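Local atomic coordinates of glutathione peroxidase (Trypanosoma cruzi, PDB entry 3E0U), a protein that probably reduces hydroperoxides as a thioredoxin-fold peroxidase of the glutathione peroxidase family. Residues A[133-144]-A[156-165]. Residues are numbered along the deposited sequence; the frame is centred on the assembly and turned at random.
Sequences LIDRHGVPVERF and KLLPLLGGAR
Leu-133 meets Leu-160 tip to tip, its CD2 lying 3.7 Å from Leu-160 CD1. Its CG is turned anti to the backbone N (chi1 177°), which carries one methyl to Leu-160 and Lys-156 while CD1 faces CG of Leu-157 at 4.2 Å. CA and CB of Asp-135 rest on the methyls of Leu-160, CB meeting both. Its OD1 turns inward to the type I turn 135-138, accepting N-H of Val-139 at 2.8 Å from well above the carboxylate plane, and more weakly that of His-137. Next, Arg-136 folds against the glycine-rich tail, its NH1 3.2 Å from CA of Gly-163; Arg-165 CD lies over one face of the guanidinium. Val-141 CG2 reaches Leu-160 CD1 tip to tip at 3.9 Å. A beta bulge sits here: Val-141 N bonds to Leu-133 O and Leu-133 N to Glu-142 O, so Val-141 and Glu-142 both point to the second segment. Glu-142 and Lys-156 cross at about a right angle, with OE1 of Glu-142 3.6 Å from CD of Lys-156. Lys-156 NZ stays 4.7 Å from Glu-142 OE1, so any electrostatic attraction is without direct contact. No hydrogen bond joins the segments; the close approaches are van der Waals contacts. Phe-144 ends the row, receiving CG of Lys-156 at its ring edge, 4.0 Å from CZ. Leu-157 also reaches Tyr-54 of helix 43-54. Thus the end of helix 150-157 and Leu-160 pack on hairpin strands 131-134 and 140-144, while the tail passes the 135-138 turn: the C-terminal beta-beta-alpha unit of the thioredoxin fold, away from the predicted active-site cysteine.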
loop_
_atom_site.group_PDB
_atom_site.type_symbol
_atom_site.label_atom_id
_atom_site.label_comp_id
_atom_site.label_asym_id
_atom_site.label_seq_id
_atom_site.Cartn_x
_atom_site.Cartn_y
_atom_site.Cartn_z
ATOM N N LEU A 133 2.306 -2.718 -5.648
ATOM C CA LEU A 133 1.219 -3.390 -6.285
ATOM C C LEU A 133 1.222 -4.879 -6.083
ATOM O O LEU A 133 2.209 -5.518 -6.206
ATOM C CB LEU A 133 1.196 -3.031 -7.745
ATOM C CG LEU A 133 0.179 -3.658 -8.651
ATOM C CD1 LEU A 133 -1.139 -3.103 -8.443
ATOM C CD2 LEU A 133 0.643 -3.437 -10.035
ATOM N N ILE A 134 0.079 -5.399 -5.727
ATOM C CA ILE A 134 -0.024 -6.815 -5.408
ATOM C C ILE A 134 -0.878 -7.490 -6.461
ATOM O O ILE A 134 -1.885 -6.925 -6.882
ATOM C CB ILE A 134 -0.711 -7.023 -4.031
ATOM C CG1 ILE A 134 -0.126 -6.052 -2.948
ATOM C CG2 ILE A 134 -0.696 -8.486 -3.634
ATOM C CD1 ILE A 134 1.399 -6.099 -2.790
ATOM N N ASP A 135 -0.468 -8.683 -6.912
ATOM C CA ASP A 135 -1.260 -9.429 -7.900
ATOM C C ASP A 135 -2.401 -10.270 -7.294
ATOM O O ASP A 135 -2.672 -10.219 -6.077
ATOM C CB ASP A 135 -0.359 -10.235 -8.881
ATOM C CG ASP A 135 0.367 -11.430 -8.227
ATOM O OD1 ASP A 135 0.045 -11.861 -7.095
ATOM O OD2 ASP A 135 1.220 -12.016 -8.918
ATOM N N ARG A 136 -3.145 -10.945 -8.160
ATOM C CA ARG A 136 -4.285 -11.777 -7.758
ATOM C C ARG A 136 -3.891 -12.892 -6.769
ATOM O O ARG A 136 -4.736 -13.401 -6.026
ATOM C CB ARG A 136 -4.917 -12.394 -9.013
ATOM C CG ARG A 136 -3.995 -13.404 -9.691
ATOM C CD ARG A 136 -4.562 -13.920 -11.027
ATOM N NE ARG A 136 -5.803 -14.686 -10.860
ATOM C CZ ARG A 136 -7.025 -14.106 -10.855
ATOM N NH1 ARG A 136 -7.186 -12.733 -11.040
ATOM N NH2 ARG A 136 -8.085 -14.899 -10.677
ATOM N N HIS A 137 -2.623 -13.302 -6.816
ATOM C CA HIS A 137 -2.103 -14.334 -5.922
ATOM C C HIS A 137 -1.533 -13.751 -4.652
ATOM O O HIS A 137 -0.936 -14.488 -3.876
ATOM C CB HIS A 137 -0.954 -15.099 -6.567
ATOM C CG HIS A 137 -1.299 -15.743 -7.868
ATOM N ND1 HIS A 137 -0.960 -15.189 -9.082
ATOM C CD2 HIS A 137 -1.876 -16.936 -8.146
ATOM C CE1 HIS A 137 -1.379 -15.975 -10.054
ATOM N NE2 HIS A 137 -1.962 -17.030 -9.511
ATOM N N GLY A 138 -1.477 -12.427 -4.564
ATOM C CA GLY A 138 -0.932 -11.758 -3.392
ATOM C C GLY A 138 0.567 -11.560 -3.390
ATOM O O GLY A 138 1.176 -11.298 -2.340
ATOM N N VAL A 139 1.164 -11.620 -4.572
ATOM C CA VAL A 139 2.608 -11.428 -4.730
ATOM C C VAL A 139 2.880 -9.944 -5.107
ATOM O O VAL A 139 2.143 -9.366 -5.923
ATOM C CB VAL A 139 3.199 -12.477 -5.785
ATOM C CG1 VAL A 139 4.721 -12.351 -5.949
ATOM C CG2 VAL A 139 2.837 -13.895 -5.366
ATOM N N PRO A 140 3.762 -9.257 -4.335
ATOM C CA PRO A 140 4.158 -7.904 -4.758
ATOM C C PRO A 140 4.919 -7.952 -6.094
ATOM O O PRO A 140 5.978 -8.578 -6.194
ATOM C CB PRO A 140 5.123 -7.447 -3.664
ATOM C CG PRO A 140 5.011 -8.488 -2.538
ATOM C CD PRO A 140 4.395 -9.691 -3.072
ATOM N N VAL A 141 4.409 -7.258 -7.099
ATOM C CA VAL A 141 5.068 -7.216 -8.403
ATOM C C VAL A 141 5.610 -5.841 -8.810
ATOM O O VAL A 141 6.214 -5.719 -9.844
ATOM C CB VAL A 141 4.105 -7.714 -9.524
ATOM C CG1 VAL A 141 3.831 -9.216 -9.376
ATOM C CG2 VAL A 141 2.793 -6.904 -9.553
ATOM N N GLU A 142 5.479 -4.824 -7.969
ATOM C CA GLU A 142 5.797 -3.472 -8.391
ATOM C C GLU A 142 5.914 -2.537 -7.194
ATOM O O GLU A 142 5.165 -2.651 -6.226
ATOM C CB GLU A 142 4.664 -2.991 -9.309
ATOM C CG GLU A 142 5.086 -2.122 -10.470
ATOM C CD GLU A 142 6.056 -2.832 -11.406
ATOM O OE1 GLU A 142 5.653 -3.804 -12.094
ATOM O OE2 GLU A 142 7.218 -2.392 -11.468
ATOM N N ARG A 143 6.915 -1.678 -7.193
ATOM C CA ARG A 143 7.060 -0.740 -6.096
ATOM C C ARG A 143 7.035 0.660 -6.701
ATOM O O ARG A 143 7.771 0.921 -7.639
ATOM C CB ARG A 143 8.372 -0.980 -5.389
ATOM C CG ARG A 143 8.562 -0.275 -4.069
ATOM C CD ARG A 143 10.029 -0.428 -3.763
ATOM N NE ARG A 143 10.498 0.418 -2.686
ATOM C CZ ARG A 143 11.047 -0.043 -1.559
ATOM N NH1 ARG A 143 11.396 -1.347 -1.448
ATOM N NH2 ARG A 143 11.492 0.849 -0.655
ATOM N N PHE A 144 6.084 1.505 -6.295
ATOM C CA PHE A 144 6.038 2.859 -6.881
ATOM C C PHE A 144 6.484 3.914 -5.904
ATOM O O PHE A 144 6.254 3.782 -4.720
ATOM C CB PHE A 144 4.641 3.224 -7.386
ATOM C CG PHE A 144 4.114 2.290 -8.436
ATOM C CD1 PHE A 144 3.331 1.197 -8.081
ATOM C CD2 PHE A 144 4.395 2.496 -9.761
ATOM C CE1 PHE A 144 2.730 0.427 -9.041
ATOM C CE2 PHE A 144 3.880 1.650 -10.704
ATOM C CZ PHE A 144 3.059 0.603 -10.332
ATOM N N LYS A 156 1.119 -1.087 -15.319
ATOM C CA LYS A 156 1.283 -2.399 -14.647
ATOM C C LYS A 156 -0.029 -3.045 -14.120
ATOM O O LYS A 156 -0.214 -4.262 -14.200
ATOM C CB LYS A 156 2.282 -2.285 -13.497
ATOM C CG LYS A 156 3.493 -1.420 -13.777
ATOM C CD LYS A 156 4.378 -1.945 -14.930
ATOM C CE LYS A 156 5.780 -1.187 -14.911
ATOM N NZ LYS A 156 6.718 -1.652 -16.084
ATOM N N LEU A 157 -0.957 -2.210 -13.650
ATOM C CA LEU A 157 -2.242 -2.645 -13.082
ATOM C C LEU A 157 -3.307 -3.194 -14.068
ATOM O O LEU A 157 -3.939 -4.220 -13.781
ATOM C CB LEU A 157 -2.799 -1.514 -12.213
ATOM C CG LEU A 157 -3.989 -1.665 -11.248
ATOM C CD1 LEU A 157 -5.133 -0.686 -11.525
ATOM C CD2 LEU A 157 -4.445 -3.103 -11.116
ATOM N N LEU A 158 -3.517 -2.544 -15.214
ATOM C CA LEU A 158 -4.531 -3.020 -16.184
ATOM C C LEU A 158 -4.357 -4.469 -16.729
ATOM O O LEU A 158 -5.357 -5.091 -17.144
ATOM C CB LEU A 158 -4.706 -2.012 -17.326
ATOM C CG LEU A 158 -5.268 -0.659 -16.833
ATOM C CD1 LEU A 158 -4.907 0.439 -17.877
ATOM C CD2 LEU A 158 -6.786 -0.781 -16.629
ATOM N N PRO A 159 -3.100 -4.946 -16.887
ATOM C CA PRO A 159 -2.951 -6.387 -17.145
ATOM C C PRO A 159 -3.073 -7.305 -15.888
ATOM O O PRO A 159 -2.741 -8.493 -15.994
ATOM C CB PRO A 159 -1.534 -6.510 -17.746
ATOM C CG PRO A 159 -1.056 -5.125 -17.998
ATOM C CD PRO A 159 -1.825 -4.225 -17.058
ATOM N N LEU A 160 -3.508 -6.768 -14.734
ATOM C CA LEU A 160 -3.785 -7.555 -13.508
ATOM C C LEU A 160 -5.295 -7.653 -13.188
ATOM O O LEU A 160 -5.710 -8.433 -12.263
ATOM C CB LEU A 160 -3.013 -7.030 -12.260
ATOM C CG LEU A 160 -1.481 -7.068 -12.184
ATOM C CD1 LEU A 160 -0.891 -6.688 -10.828
ATOM C CD2 LEU A 160 -0.991 -8.453 -12.571
ATOM N N LEU A 161 -6.104 -6.798 -13.798
ATOM C CA LEU A 161 -7.552 -6.801 -13.610
ATOM C C LEU A 161 -8.195 -7.799 -14.593
ATOM O O LEU A 161 -9.085 -7.448 -15.394
ATOM C CB LEU A 161 -8.094 -5.400 -13.870
ATOM C CG LEU A 161 -7.767 -4.282 -12.872
ATOM C CD1 LEU A 161 -7.817 -2.908 -13.553
ATOM C CD2 LEU A 161 -8.748 -4.355 -11.718
ATOM N N GLY A 162 -7.658 -9.017 -14.573
ATOM C CA GLY A 162 -8.043 -10.129 -15.434
ATOM C C GLY A 162 -7.113 -11.224 -14.959
ATOM O O GLY A 162 -7.231 -12.400 -15.336
ATOM N N GLY A 163 -6.171 -10.805 -14.099
ATOM C CA GLY A 163 -5.223 -11.670 -13.400
ATOM C C GLY A 163 -3.806 -11.751 -13.947
ATOM O O GLY A 163 -2.832 -11.657 -13.198
ATOM N N ALA A 164 -3.698 -11.856 -15.265
ATOM C CA ALA A 164 -2.444 -12.157 -15.939
ATOM C C ALA A 164 -2.651 -13.585 -16.386
ATOM O O ALA A 164 -2.121 -14.509 -15.765
ATOM C CB ALA A 164 -1.264 -12.069 -14.990
ATOM N N ARG A 165 -3.536 -13.769 -17.368
ATOM C CA ARG A 165 -3.912 -15.112 -17.813
ATOM C C ARG A 165 -5.005 -15.116 -18.903
ATOM O O ARG A 165 -5.256 -14.099 -19.569
ATOM C CB ARG A 165 -4.364 -15.944 -16.603
ATOM C CG ARG A 165 -5.650 -15.433 -15.946
ATOM C CD ARG A 165 -6.051 -16.284 -14.751
ATOM N NE ARG A 165 -7.501 -16.477 -14.694
ATOM C CZ ARG A 165 -8.161 -17.446 -15.338
ATOM N NH1 ARG A 165 -7.489 -18.298 -16.103
ATOM N NH2 ARG A 165 -9.478 -17.563 -15.233
#